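Thiol-activated cytolysin (Desulfobulbus propionicus, PDB 6NAL) probably forms pores in target cell membranes in the manner of the cholesterol-dependent cytolysins, as the family of thiol-activated toxins to which it belongs does. Local coordinates at residues 429-435 and 463-468; 44-48 and 386-390; 364-369 and 451-457; 181-187 and 248-254; 256-261 and 283-287. All coordinates share one frame; numbering follows the deposited sequence.

Contact 1 (429-435 and 463-468); sequences TEGCTGL and TLHQTF
Strands 429-432 and 465-468 run nearly antiparallel at 161° with axes 8.8 Å apart, the spacing of two stacked sheets rather than of neighbours within one; Thr-429 lies opposite Phe-468, and the loops draw Thr-433 and Thr-463 to 4.6 Å between CA atoms. Gln-466 bridges the gap. Its side chain is extended beyond CG, laying the carboxamide against Gly-431, where OE1 comes within 3.3 Å of Gly-431 CA. Glycine suits this position because the amide occupies the place where a side chain would begin. Gln-466 NE2 donates to Gly-431 O at 3.1 Å, meeting the oxygen from above the carbonyl plane, and also to Thr-463 O at 3.3 Å; both acceptors lie in the amide plane, which fixes its rotation. Thr-433 OG1 accepts from Leu-435 N in an ST turn and is also hydrogen-bonded to Glu-438 O. Beside the loops Leu-435 CD1 meets Leu-464 CD2, the side chains crossing at about a right angle. Thr-429 sets CG2 in the plane of the Phe-468 ring, at its edge, and OG1 obliquely, 3.2 Å from CD2 of Phe-468; OG1 also bonds to Ser-443 OG. Strand 440-449 flanks 429-432 within its sheet, and Ile-459 of strand 454-462 touches both Thr-429 and Phe-468, so the contact closes one end of the beta sandwich.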
# COMPACT_ATOMS: atom_id res chain seq x y z
N THR A 429 21.30 2.68 24.60
CA THR A 429 21.86 3.41 25.73
C THR A 429 22.91 2.57 26.45
O THR A 429 22.68 1.39 26.74
CB THR A 429 20.76 3.81 26.73
OG1 THR A 429 20.06 2.64 27.21
CG2 THR A 429 19.77 4.71 26.09
N GLU A 430 24.05 3.18 26.78
CA GLU A 430 25.08 2.49 27.53
C GLU A 430 25.51 3.33 28.73
O GLU A 430 25.53 4.56 28.68
CB GLU A 430 26.27 2.17 26.65
CG GLU A 430 25.96 1.28 25.49
CD GLU A 430 27.05 1.31 24.44
OE1 GLU A 430 27.19 2.35 23.76
OE2 GLU A 430 27.78 0.31 24.30
N GLY A 431 25.84 2.65 29.81
CA GLY A 431 26.29 3.33 30.99
C GLY A 431 27.64 2.78 31.36
O GLY A 431 27.81 1.56 31.35
N CYS A 432 28.60 3.65 31.63
CA CYS A 432 29.93 3.22 32.06
C CYS A 432 29.90 2.78 33.52
O CYS A 432 29.61 3.59 34.41
CB CYS A 432 30.94 4.34 31.88
SG CYS A 432 32.59 3.85 32.45
N THR A 433 30.22 1.50 33.77
CA THR A 433 30.23 0.97 35.12
C THR A 433 31.46 1.37 35.92
O THR A 433 31.46 1.24 37.14
CB THR A 433 30.18 -0.56 35.14
OG1 THR A 433 31.43 -1.07 34.65
CG2 THR A 433 29.02 -1.10 34.33
N GLY A 434 32.51 1.79 35.26
CA GLY A 434 33.76 2.04 35.97
C GLY A 434 34.64 0.84 36.25
O GLY A 434 35.74 1.03 36.78
N LEU A 435 34.24 -0.38 35.88
CA LEU A 435 35.01 -1.60 36.12
C LEU A 435 35.49 -2.23 34.82
O LEU A 435 34.69 -2.49 33.92
CB LEU A 435 34.16 -2.61 36.89
CG LEU A 435 33.25 -2.08 38.00
CD1 LEU A 435 32.38 -3.20 38.58
CD2 LEU A 435 34.04 -1.40 39.14
N THR A 463 25.99 3.01 38.86
CA THR A 463 26.92 2.30 37.97
C THR A 463 26.59 0.82 37.85
O THR A 463 26.67 0.25 36.76
CB THR A 463 28.35 2.42 38.51
OG1 THR A 463 28.30 2.21 39.93
CG2 THR A 463 29.02 3.77 38.24
N LEU A 464 26.29 0.16 38.96
CA LEU A 464 26.03 -1.28 38.92
C LEU A 464 24.55 -1.62 38.92
O LEU A 464 24.20 -2.80 38.85
CB LEU A 464 26.72 -1.96 40.11
CG LEU A 464 28.25 -1.87 40.02
CD1 LEU A 464 28.83 -0.62 40.69
CD2 LEU A 464 28.94 -3.10 40.63
N HIS A 465 23.66 -0.63 39.00
CA HIS A 465 22.22 -0.86 38.84
C HIS A 465 21.62 0.22 37.93
O HIS A 465 21.15 1.26 38.39
CB HIS A 465 21.48 -0.90 40.18
CG HIS A 465 20.10 -1.45 40.06
ND1 HIS A 465 19.81 -2.78 40.28
CD2 HIS A 465 18.94 -0.86 39.70
CE1 HIS A 465 18.52 -2.98 40.09
NE2 HIS A 465 17.97 -1.84 39.72
N GLN A 466 21.60 -0.07 36.64
CA GLN A 466 21.29 0.93 35.63
C GLN A 466 19.87 0.68 35.14
O GLN A 466 19.56 -0.42 34.69
CB GLN A 466 22.25 0.86 34.45
CG GLN A 466 23.68 1.25 34.74
CD GLN A 466 24.57 1.17 33.48
OE1 GLN A 466 24.11 1.19 32.32
NE2 GLN A 466 25.83 1.07 33.72
N THR A 467 19.04 1.70 35.19
CA THR A 467 17.64 1.54 34.87
C THR A 467 17.37 2.16 33.52
O THR A 467 18.07 3.09 33.09
CB THR A 467 16.77 2.22 35.93
OG1 THR A 467 17.03 3.62 35.88
CG2 THR A 467 17.11 1.63 37.35
N PHE A 468 16.36 1.61 32.85
CA PHE A 468 15.99 2.01 31.50
C PHE A 468 14.49 1.93 31.38
O PHE A 468 13.88 0.94 31.79
CB PHE A 468 16.61 1.09 30.47
CG PHE A 468 16.26 1.44 29.03
CD1 PHE A 468 15.14 0.90 28.43
CD2 PHE A 468 17.08 2.23 28.27
CE1 PHE A 468 14.84 1.18 27.09
CE2 PHE A 468 16.78 2.52 26.94
CZ PHE A 468 15.68 1.98 26.35

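Contact 2 (44-48 and 386-390)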
# COMPACT_ATOMS: atom_id res chain seq x y z
N THR A 44 4.96 17.34 8.78
CA THR A 44 4.15 16.29 8.18
C THR A 44 4.61 15.99 6.77
O THR A 44 4.93 16.89 5.99
CB THR A 44 2.68 16.68 8.19
OG1 THR A 44 2.31 16.92 9.55
CG2 THR A 44 1.83 15.59 7.66
N TYR A 45 4.67 14.70 6.47
CA TYR A 45 5.18 14.18 5.22
C TYR A 45 4.03 13.62 4.42
O TYR A 45 3.29 12.76 4.92
CB TYR A 45 6.19 13.07 5.46
CG TYR A 45 6.87 12.51 4.21
CD1 TYR A 45 7.47 13.35 3.26
CD2 TYR A 45 6.98 11.15 4.03
CE1 TYR A 45 8.14 12.83 2.18
CE2 TYR A 45 7.63 10.62 2.93
CZ TYR A 45 8.19 11.47 2.01
OH TYR A 45 8.82 10.92 0.93
N ILE A 46 3.87 14.08 3.18
CA ILE A 46 2.66 13.80 2.42
C ILE A 46 3.10 13.13 1.15
O ILE A 46 3.83 13.72 0.35
CB ILE A 46 1.85 15.07 2.14
CG1 ILE A 46 1.41 15.68 3.49
CG2 ILE A 46 0.67 14.72 1.32
CD1 ILE A 46 1.02 17.10 3.44
N VAL A 47 2.71 11.88 0.97
CA VAL A 47 3.08 11.11 -0.21
C VAL A 47 1.83 10.83 -1.02
O VAL A 47 0.84 10.29 -0.50
CB VAL A 47 3.79 9.80 0.17
CG1 VAL A 47 4.12 8.99 -1.08
CG2 VAL A 47 5.04 10.06 0.97
N MSE A 48 1.90 11.12 -2.32
CA MSE A 48 0.78 10.91 -3.20
C MSE A 48 1.18 9.94 -4.28
O MSE A 48 2.10 10.18 -5.05
CB MSE A 48 0.28 12.21 -3.81
CG MSE A 48 -0.89 11.95 -4.79
SE MSE A 48 -2.22 13.34 -4.95
CE MSE A 48 -2.49 13.18 -6.86
N GLU A 386 15.64 7.85 6.40
CA GLU A 386 14.80 8.89 5.83
C GLU A 386 14.39 8.53 4.40
O GLU A 386 15.24 8.20 3.56
CB GLU A 386 15.51 10.24 5.87
CG GLU A 386 15.49 10.89 7.25
CD GLU A 386 16.39 12.13 7.36
OE1 GLU A 386 16.79 12.69 6.31
OE2 GLU A 386 16.68 12.55 8.52
N ILE A 387 13.09 8.65 4.13
CA ILE A 387 12.52 8.23 2.86
C ILE A 387 12.32 9.45 2.00
O ILE A 387 11.90 10.51 2.46
CB ILE A 387 11.20 7.48 3.10
CG1 ILE A 387 11.48 6.00 3.33
CG2 ILE A 387 10.28 7.55 1.93
CD1 ILE A 387 12.65 5.76 4.28
N SER A 388 12.63 9.30 0.72
CA SER A 388 12.48 10.36 -0.26
C SER A 388 12.00 9.74 -1.57
O SER A 388 12.29 8.58 -1.88
CB SER A 388 13.80 11.13 -0.37
OG SER A 388 13.58 12.39 -0.93
N TYR A 389 11.18 10.47 -2.32
CA TYR A 389 10.83 10.07 -3.69
C TYR A 389 11.38 11.11 -4.63
O TYR A 389 11.01 12.28 -4.55
CB TYR A 389 9.33 9.92 -3.89
CG TYR A 389 8.76 8.76 -3.10
CD1 TYR A 389 8.61 7.53 -3.66
CD2 TYR A 389 8.35 8.94 -1.79
CE1 TYR A 389 8.03 6.49 -2.93
CE2 TYR A 389 7.79 7.91 -1.05
CZ TYR A 389 7.63 6.69 -1.63
OH TYR A 389 7.10 5.66 -0.88
N GLU A 390 12.28 10.69 -5.51
CA GLU A 390 13.05 11.59 -6.36
C GLU A 390 12.93 10.97 -7.74
O GLU A 390 13.58 9.96 -8.03
CB GLU A 390 14.50 11.70 -5.91
CG GLU A 390 14.67 11.99 -4.42
CD GLU A 390 16.07 12.46 -3.99
OE1 GLU A 390 16.11 13.40 -3.17
OE2 GLU A 390 17.11 11.90 -4.42
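The hydroxyl of Tyr-45 reaches the edge of the Tyr-389 ring, near the ring plane, with OH 3.4 Å from CD2 of Tyr-389. The two tyrosine side chains cross at about a right angle. Ile-387 borders the same hydroxyl: its CG2 lies 3.8 Å from Tyr-45 OH and 4.2 Å from Tyr-45 CE2, the methyl of its beta branch resting against the phenol. Val-47, two residues on and therefore on the same side of its strand, sets CG1 3.8 Å from Tyr-389 CE2, with CG2 only slightly farther from that carbon. A tyrosine is long enough to span backbones whose CA atoms are 9.7 Å apart at Tyr-45 and Ile-387, and with CG opposite the backbone N (chi1 -176°) it projects straight across the gap. Strand 44-59 is among the long strands that lead to the C-terminal beta sandwich, whereas strand 378-389 belongs to the four-stranded sheet of that sandwich; the pair thus packs at 40° where the elongated body meets the terminal domain, as in related cytolysins. Glu-38 of strand 37-41 sets the polar ends: its OE1 is hydrogen-bonded to both Tyr-45 OH and Tyr-389 N, and its OE2 weakly to Ser-388 OG. Phe-40 meets the Tyr-45 ring. Beyond these, Tyr-389 also packs on Glu-51 of the second subunit.

Contact 3 (364-369 and 451-457); sequences SGGEIR and LVPLRTV
Leu-454 turns CG opposite its backbone N (chi1 -178°), while Arg-369 keeps CG beside its own (chi1 -69°), and these choices bring Leu-454 CD1 to 3.8 Å from Arg-369 CG. Both stand on a parallel strand pair of the C-terminal beta sandwich, 366-369 beside 454-457, where Glu-367 pairs with Leu-454, Ile-368 with Arg-455 and Arg-369 with Thr-456. Four backbone bonds knit the ladder: Glu-367 N to Pro-453 O, Arg-455 N to Glu-367 O, Arg-369 N to Arg-455 O (2.8 Å) and Val-457 N to Arg-369 O. Glu-367, Leu-454, Arg-369 and Thr-456 share one face; the leucine methyl CD1 crosses the arginine chain obliquely at CG and NE, and Arg-369 NE is buried there without a partner in the model. The other face carries Ile-368 and Arg-455, which touch Ile-425 and Ile-427 respectively, both of strand 422-432. Arg-455 NH2 forms a salt bridge with Asp-474, the last residue of the chain, and a hydrogen bond to Ala-450 O, which probably offsets its buried charge. Gly-366 suits the start of the pair because Val-452 O is only 3.5 Å from its CA, with Leu-451 CD1 close by, where a side chain would jam. A water donates to Glu-367 O of the strand and to Val-452 O of the loop preceding 454-457, each at 2.8 Å.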
# COMPACT_ATOMS: atom_id res chain seq x y z
N SER A 364 2.81 11.80 10.14
CA SER A 364 3.14 12.90 11.04
C SER A 364 4.59 12.76 11.54
O SER A 364 5.13 11.66 11.65
CB SER A 364 2.16 12.97 12.21
OG SER A 364 2.21 11.79 12.99
N GLY A 365 5.21 13.91 11.81
CA GLY A 365 6.50 13.94 12.44
C GLY A 365 6.41 13.46 13.89
O GLY A 365 5.39 12.93 14.36
N GLY A 366 7.53 13.62 14.58
CA GLY A 366 7.61 13.09 15.93
C GLY A 366 8.82 13.62 16.67
O GLY A 366 9.60 14.40 16.14
N GLU A 367 8.96 13.18 17.91
CA GLU A 367 10.12 13.59 18.69
C GLU A 367 10.67 12.39 19.42
O GLU A 367 9.92 11.48 19.79
CB GLU A 367 9.78 14.72 19.66
CG GLU A 367 9.63 16.06 18.93
CD GLU A 367 9.07 17.20 19.79
OE1 GLU A 367 8.80 16.99 21.00
OE2 GLU A 367 8.90 18.32 19.23
N ILE A 368 11.99 12.39 19.63
CA ILE A 368 12.65 11.50 20.58
C ILE A 368 13.28 12.36 21.68
O ILE A 368 14.16 13.18 21.41
CB ILE A 368 13.72 10.62 19.91
CG1 ILE A 368 13.10 9.68 18.89
CG2 ILE A 368 14.50 9.80 20.97
CD1 ILE A 368 14.09 9.17 17.90
N ARG A 369 12.80 12.18 22.92
CA ARG A 369 13.38 12.84 24.09
C ARG A 369 14.30 11.86 24.81
O ARG A 369 13.88 10.75 25.15
CB ARG A 369 12.31 13.34 25.07
CG ARG A 369 11.46 14.51 24.59
CD ARG A 369 11.07 15.42 25.75
NE ARG A 369 9.88 16.23 25.45
CZ ARG A 369 9.47 17.24 26.22
NH1 ARG A 369 10.14 17.56 27.33
NH2 ARG A 369 8.39 17.93 25.89
N LEU A 451 8.06 5.70 14.07
CA LEU A 451 7.97 7.10 14.45
C LEU A 451 6.59 7.33 15.07
O LEU A 451 5.57 7.18 14.40
CB LEU A 451 8.17 8.00 13.24
CG LEU A 451 8.19 9.49 13.53
CD1 LEU A 451 9.33 9.85 14.44
CD2 LEU A 451 8.29 10.22 12.20
N VAL A 452 6.58 7.67 16.35
CA VAL A 452 5.36 8.00 17.07
C VAL A 452 5.49 9.46 17.49
O VAL A 452 6.57 10.06 17.36
CB VAL A 452 5.18 7.06 18.27
CG1 VAL A 452 5.18 5.58 17.79
CG2 VAL A 452 6.27 7.30 19.28
N PRO A 453 4.44 10.09 17.98
CA PRO A 453 4.56 11.53 18.26
C PRO A 453 5.57 11.87 19.34
O PRO A 453 6.34 12.84 19.20
CB PRO A 453 3.13 11.92 18.62
CG PRO A 453 2.27 10.97 17.76
CD PRO A 453 3.04 9.65 17.85
N LEU A 454 5.60 11.11 20.42
CA LEU A 454 6.60 11.35 21.46
C LEU A 454 7.13 10.04 21.99
O LEU A 454 6.37 9.25 22.55
CB LEU A 454 6.02 12.18 22.60
CG LEU A 454 7.08 12.48 23.67
CD1 LEU A 454 8.04 13.57 23.21
CD2 LEU A 454 6.42 12.87 24.97
N ARG A 455 8.44 9.82 21.83
CA ARG A 455 9.12 8.67 22.40
C ARG A 455 10.14 9.20 23.39
O ARG A 455 10.95 10.08 23.05
CB ARG A 455 9.78 7.83 21.31
CG ARG A 455 10.34 6.54 21.86
CD ARG A 455 10.93 5.65 20.82
NE ARG A 455 9.97 5.24 19.81
CZ ARG A 455 9.18 4.18 19.92
NH1 ARG A 455 9.22 3.46 21.02
NH2 ARG A 455 8.35 3.87 18.94
N THR A 456 10.10 8.68 24.62
CA THR A 456 10.98 9.13 25.70
C THR A 456 11.80 7.95 26.17
O THR A 456 11.24 6.88 26.43
CB THR A 456 10.18 9.68 26.87
OG1 THR A 456 9.38 10.78 26.45
CG2 THR A 456 11.08 10.18 27.96
N VAL A 457 13.11 8.11 26.26
CA VAL A 457 13.95 7.08 26.86
C VAL A 457 14.68 7.70 28.04
O VAL A 457 15.40 8.69 27.87
CB VAL A 457 14.92 6.42 25.87
CG1 VAL A 457 14.23 6.12 24.55
CG2 VAL A 457 16.11 7.24 25.61
O HOH W 1 9.15 9.37 18.09

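Contact 4 (181-187 and 248-254)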
# COMPACT_ATOMS: atom_id res chain seq x y z
N THR A 181 -13.00 21.67 -12.62
CA THR A 181 -12.73 21.08 -11.32
C THR A 181 -11.28 20.63 -11.20
O THR A 181 -10.65 20.81 -10.16
CB THR A 181 -13.68 19.91 -11.06
OG1 THR A 181 -14.94 20.42 -10.60
CG2 THR A 181 -13.15 19.00 -10.01
N ARG A 182 -10.74 20.00 -12.25
CA ARG A 182 -9.34 19.58 -12.19
C ARG A 182 -8.42 20.76 -12.44
O ARG A 182 -7.30 20.78 -11.92
CB ARG A 182 -9.09 18.42 -13.16
CG ARG A 182 -8.83 18.78 -14.62
CD ARG A 182 -8.78 17.49 -15.49
NE ARG A 182 -9.90 16.57 -15.22
CZ ARG A 182 -9.80 15.24 -15.16
NH1 ARG A 182 -8.63 14.64 -15.35
NH2 ARG A 182 -10.89 14.52 -14.91
N ALA A 183 -8.88 21.79 -13.17
CA ALA A 183 -8.08 23.00 -13.35
C ALA A 183 -7.82 23.70 -12.01
O ALA A 183 -6.78 24.34 -11.83
CB ALA A 183 -8.78 23.97 -14.33
N GLU A 184 -8.78 23.65 -11.09
CA GLU A 184 -8.52 24.02 -9.71
C GLU A 184 -7.98 22.74 -9.09
O GLU A 184 -7.74 21.79 -9.81
CB GLU A 184 -9.77 24.57 -9.08
CG GLU A 184 -10.19 25.83 -9.80
CD GLU A 184 -11.27 26.58 -9.05
OE1 GLU A 184 -11.13 26.73 -7.81
OE2 GLU A 184 -12.25 27.01 -9.70
N LYS A 185 -7.74 22.65 -7.79
CA LYS A 185 -7.19 21.37 -7.35
C LYS A 185 -8.27 20.46 -6.71
O LYS A 185 -8.00 19.78 -5.73
CB LYS A 185 -5.98 21.59 -6.41
CG LYS A 185 -4.84 20.67 -6.94
CD LYS A 185 -3.67 20.64 -5.96
CE LYS A 185 -3.95 19.74 -4.78
NZ LYS A 185 -2.75 19.60 -3.91
N LYS A 186 -9.52 20.54 -7.20
CA LYS A 186 -10.70 19.98 -6.55
C LYS A 186 -10.94 18.51 -6.92
O LYS A 186 -10.66 18.07 -8.03
CB LYS A 186 -11.92 20.82 -6.93
CG LYS A 186 -12.04 22.20 -6.26
CD LYS A 186 -13.30 22.92 -6.73
CE LYS A 186 -13.29 24.38 -6.35
NZ LYS A 186 -14.32 25.10 -7.16
N SER A 187 -11.45 17.78 -5.95
CA SER A 187 -11.95 16.42 -6.09
C SER A 187 -13.44 16.39 -5.80
O SER A 187 -14.00 17.33 -5.21
CB SER A 187 -11.20 15.48 -5.15
OG SER A 187 -11.50 15.79 -3.79
N PHE A 248 -20.25 16.31 -3.16
CA PHE A 248 -19.28 16.90 -2.25
C PHE A 248 -18.03 17.26 -3.06
O PHE A 248 -17.43 16.38 -3.68
CB PHE A 248 -18.90 15.96 -1.13
CG PHE A 248 -20.05 15.44 -0.34
CD1 PHE A 248 -20.76 14.33 -0.76
CD2 PHE A 248 -20.41 16.04 0.85
CE1 PHE A 248 -21.83 13.86 -0.02
CE2 PHE A 248 -21.45 15.56 1.60
CZ PHE A 248 -22.17 14.47 1.16
N GLU A 249 -17.64 18.52 -3.03
CA GLU A 249 -16.54 19.06 -3.80
C GLU A 249 -15.60 19.76 -2.81
O GLU A 249 -16.06 20.48 -1.91
CB GLU A 249 -17.04 20.04 -4.86
CG GLU A 249 -16.15 20.12 -6.10
CD GLU A 249 -16.73 21.01 -7.22
OE1 GLU A 249 -16.34 22.20 -7.31
OE2 GLU A 249 -17.56 20.51 -8.02
N SER A 250 -14.30 19.54 -2.97
CA SER A 250 -13.33 20.03 -2.00
C SER A 250 -11.99 20.22 -2.66
O SER A 250 -11.67 19.55 -3.64
CB SER A 250 -13.19 19.04 -0.84
OG SER A 250 -12.34 19.55 0.15
N LYS A 251 -11.17 21.11 -2.11
CA LYS A 251 -9.77 21.14 -2.51
C LYS A 251 -8.93 20.12 -1.75
O LYS A 251 -7.79 19.85 -2.15
CB LYS A 251 -9.22 22.57 -2.35
CG LYS A 251 -9.69 23.48 -3.48
CD LYS A 251 -9.10 24.85 -3.39
CE LYS A 251 -8.48 25.30 -4.75
NZ LYS A 251 -9.08 26.58 -5.28
N LEU A 252 -9.46 19.57 -0.64
CA LEU A 252 -8.86 18.40 -0.01
C LEU A 252 -8.51 17.32 -1.02
O LEU A 252 -9.03 17.31 -2.14
CB LEU A 252 -9.80 17.75 1.00
CG LEU A 252 -10.37 18.54 2.17
CD1 LEU A 252 -11.46 17.77 2.95
CD2 LEU A 252 -9.21 18.95 3.09
N SER A 253 -7.61 16.41 -0.65
CA SER A 253 -7.26 15.28 -1.49
C SER A 253 -8.43 14.30 -1.59
O SER A 253 -9.27 14.22 -0.68
CB SER A 253 -6.07 14.57 -0.89
OG SER A 253 -6.49 13.89 0.28
N SER A 254 -8.46 13.54 -2.69
CA SER A 254 -9.44 12.48 -2.85
C SER A 254 -9.51 11.60 -1.61
O SER A 254 -10.58 11.20 -1.18
CB SER A 254 -9.08 11.60 -4.05
OG SER A 254 -8.64 12.39 -5.11
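Ser-250 O takes the hydrogen of Ser-187 N at 2.9 Å, almost in line with its C=O bond, and a CA-H contact from Lys-186 at 3.1 Å from CA. The return bond, Ser-250 N to Ser-187 O at 3.2 Å, makes these serines a hydrogen-bonded antiparallel pair. Ser-187 also donates weakly through OG to Leu-252 O; the short serine side chain brings OG to that carbonyl, with CB beside Ser-254 OG. Ser-250 OG accepts from Leu-252 N in an ST turn, bending the chain off the strand, and its hydrogen bond to Gln-286 O ties the turn to segment 283-287. The pair closes one end of a ladder in the large antiparallel sheet, at the first residue of strand 187-202 and the last of 232-250, beside helices that in related cytolysins unfold into membrane-spanning hairpins, as is probable here. Over the backbone lies a network of charges. Glu-184 OE1 is 3.3 Å from Lys-251 NZ, a weak bond within a salt bridge, and takes a long one from Lys-186 NZ, which also pairs with Glu-249 OE1 at 3.5 Å. The extended chain of Lys-186 lays CD against Glu-249 OE1 on the way, and its CG packs on Lys-251 CG. Farther along, Ser-253 OG receives Glu-256 N and caps the following helix.

Contact 5 (256-261 and 283-287); sequences ELETTI and KLSQI
The carboxylate of Glu-256 has Lys-283 CE well off its plane, 3.5 Å from OE2, with the two side chains crossing at about a right angle. The lysine ammonium stays farther off, its NZ 4.2 Å from Glu-256 OE2, a distance beyond a salt bridge at which the charges may still attract weakly. The other flat group is the peptide carbonyl of Glu-256: Thr-260 N and Thr-260 OG1 donate to its O from opposite faces, the hydroxyl at 2.6 Å. That bond engages the hydroxyl of a buried threonine within its own helix, while CG2, opposite the backbone N, is turned to Leu-284 and Ile-287. Thr-260 CG2 meets Leu-284 CD2 at 3.7 Å, and Thr-260 OG1 rests near Lys-283 CD. Helix 254-264 here packs on the end of helix 279-284, where a type I beta turn from Leu-284 to Ile-287 leads into strand 287-294. Both helices thus belong to the connection between strands 232-250 and 287-294, which are antiparallel partners in the large sheet. Ile-287, a beta-branched residue and the last of the turn, sets CD1 against both Leu-257 CD1 (3.8 Å) and Ile-261 CD1 (4.0 Å), two residues one helical turn apart. Behind this apolar cluster lies the sheet: Phe-248 of strand 232-250 touches both Ile-261 and Ile-287, and Tyr-189 of strand 187-202 touches Leu-257 and Ile-261.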
# COMPACT_ATOMS: atom_id res chain seq x y z
N GLU A 256 -8.61 12.12 1.53
CA GLU A 256 -9.12 12.79 2.71
C GLU A 256 -10.59 13.19 2.52
O GLU A 256 -11.37 13.10 3.46
CB GLU A 256 -8.24 14.00 3.07
CG GLU A 256 -8.05 14.20 4.58
CD GLU A 256 -6.67 14.74 4.95
OE1 GLU A 256 -6.15 15.58 4.18
OE2 GLU A 256 -6.11 14.32 6.01
N LEU A 257 -10.99 13.59 1.31
CA LEU A 257 -12.41 13.80 1.05
C LEU A 257 -13.21 12.52 1.30
O LEU A 257 -14.16 12.50 2.09
CB LEU A 257 -12.63 14.33 -0.37
CG LEU A 257 -14.06 14.71 -0.76
CD1 LEU A 257 -14.59 15.85 0.11
CD2 LEU A 257 -14.16 15.11 -2.18
N GLU A 258 -12.79 11.41 0.68
CA GLU A 258 -13.52 10.15 0.85
C GLU A 258 -13.57 9.72 2.32
O GLU A 258 -14.62 9.27 2.80
CB GLU A 258 -12.89 9.06 -0.03
CG GLU A 258 -13.49 7.65 0.13
CD GLU A 258 -13.14 6.70 -1.03
OE1 GLU A 258 -11.95 6.68 -1.45
OE2 GLU A 258 -14.05 5.98 -1.50
N THR A 259 -12.46 9.85 3.05
CA THR A 259 -12.48 9.43 4.44
C THR A 259 -13.40 10.29 5.30
O THR A 259 -14.04 9.78 6.22
CB THR A 259 -11.07 9.46 5.03
OG1 THR A 259 -10.23 8.63 4.23
CG2 THR A 259 -11.09 8.96 6.51
N THR A 260 -13.39 11.61 5.09
CA THR A 260 -14.22 12.50 5.89
C THR A 260 -15.70 12.20 5.64
O THR A 260 -16.48 12.04 6.59
CB THR A 260 -13.86 13.96 5.56
OG1 THR A 260 -12.44 14.12 5.62
CG2 THR A 260 -14.47 14.90 6.61
N ILE A 261 -16.10 12.12 4.37
CA ILE A 261 -17.49 11.83 4.04
C ILE A 261 -17.88 10.42 4.49
O ILE A 261 -19.05 10.17 4.82
CB ILE A 261 -17.74 11.96 2.52
CG1 ILE A 261 -17.38 13.32 1.98
CG2 ILE A 261 -19.24 11.65 2.18
CD1 ILE A 261 -17.91 14.41 2.84
N LYS A 283 -11.57 20.45 8.27
CA LYS A 283 -11.77 19.68 7.05
C LYS A 283 -13.16 19.93 6.49
O LYS A 283 -13.31 20.43 5.37
CB LYS A 283 -11.58 18.18 7.32
CG LYS A 283 -10.16 17.73 7.55
CD LYS A 283 -10.05 16.20 7.65
CE LYS A 283 -8.60 15.77 7.91
NZ LYS A 283 -8.10 16.11 9.28
N LEU A 284 -14.20 19.62 7.28
CA LEU A 284 -15.59 19.82 6.88
C LEU A 284 -15.84 21.20 6.30
O LEU A 284 -16.59 21.35 5.32
CB LEU A 284 -16.51 19.64 8.07
CG LEU A 284 -16.36 18.29 8.73
CD1 LEU A 284 -16.97 18.29 10.12
CD2 LEU A 284 -17.00 17.26 7.86
N SER A 285 -15.25 22.23 6.90
CA SER A 285 -15.46 23.59 6.42
C SER A 285 -14.99 23.76 4.99
O SER A 285 -15.38 24.71 4.33
CB SER A 285 -14.71 24.57 7.32
OG SER A 285 -13.32 24.27 7.31
N GLN A 286 -14.15 22.86 4.52
CA GLN A 286 -13.60 22.93 3.18
C GLN A 286 -14.41 22.15 2.18
O GLN A 286 -13.99 22.01 1.03
CB GLN A 286 -12.16 22.40 3.18
CG GLN A 286 -11.13 23.38 3.74
CD GLN A 286 -9.81 22.71 4.03
OE1 GLN A 286 -9.53 22.42 5.18
NE2 GLN A 286 -8.99 22.47 3.00
N ILE A 287 -15.55 21.60 2.59
CA ILE A 287 -16.38 20.75 1.73
C ILE A 287 -17.67 21.49 1.39
O ILE A 287 -18.48 21.80 2.27
CB ILE A 287 -16.65 19.39 2.39
CG1 ILE A 287 -15.30 18.74 2.74
CG2 ILE A 287 -17.44 18.49 1.48
CD1 ILE A 287 -15.40 17.40 3.46

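In the fold
Contacts 4 and 5 adjoin, with centres about 11 Å apart: strand 232-250 is followed, after a short turn, by helix 254-264, and Ser-187 packs against Leu-257. Both are nested within the chain loop that contact 2 closes, their centres about 22 Å from its own. Contact 2 joins the long strand 44-59 to the C-terminal beta sandwich. Contact 3 lies about 18 Å from it, centre to centre, and reaches the same sheet, crossing contacts 1 and 2 in chain order. Contact 1 closes the far end of the sandwich, its centre about 57 Å from that of contact 4. The series thus traces an elongated molecule, from the region expected to refold during pore formation to the tip of the terminal domain.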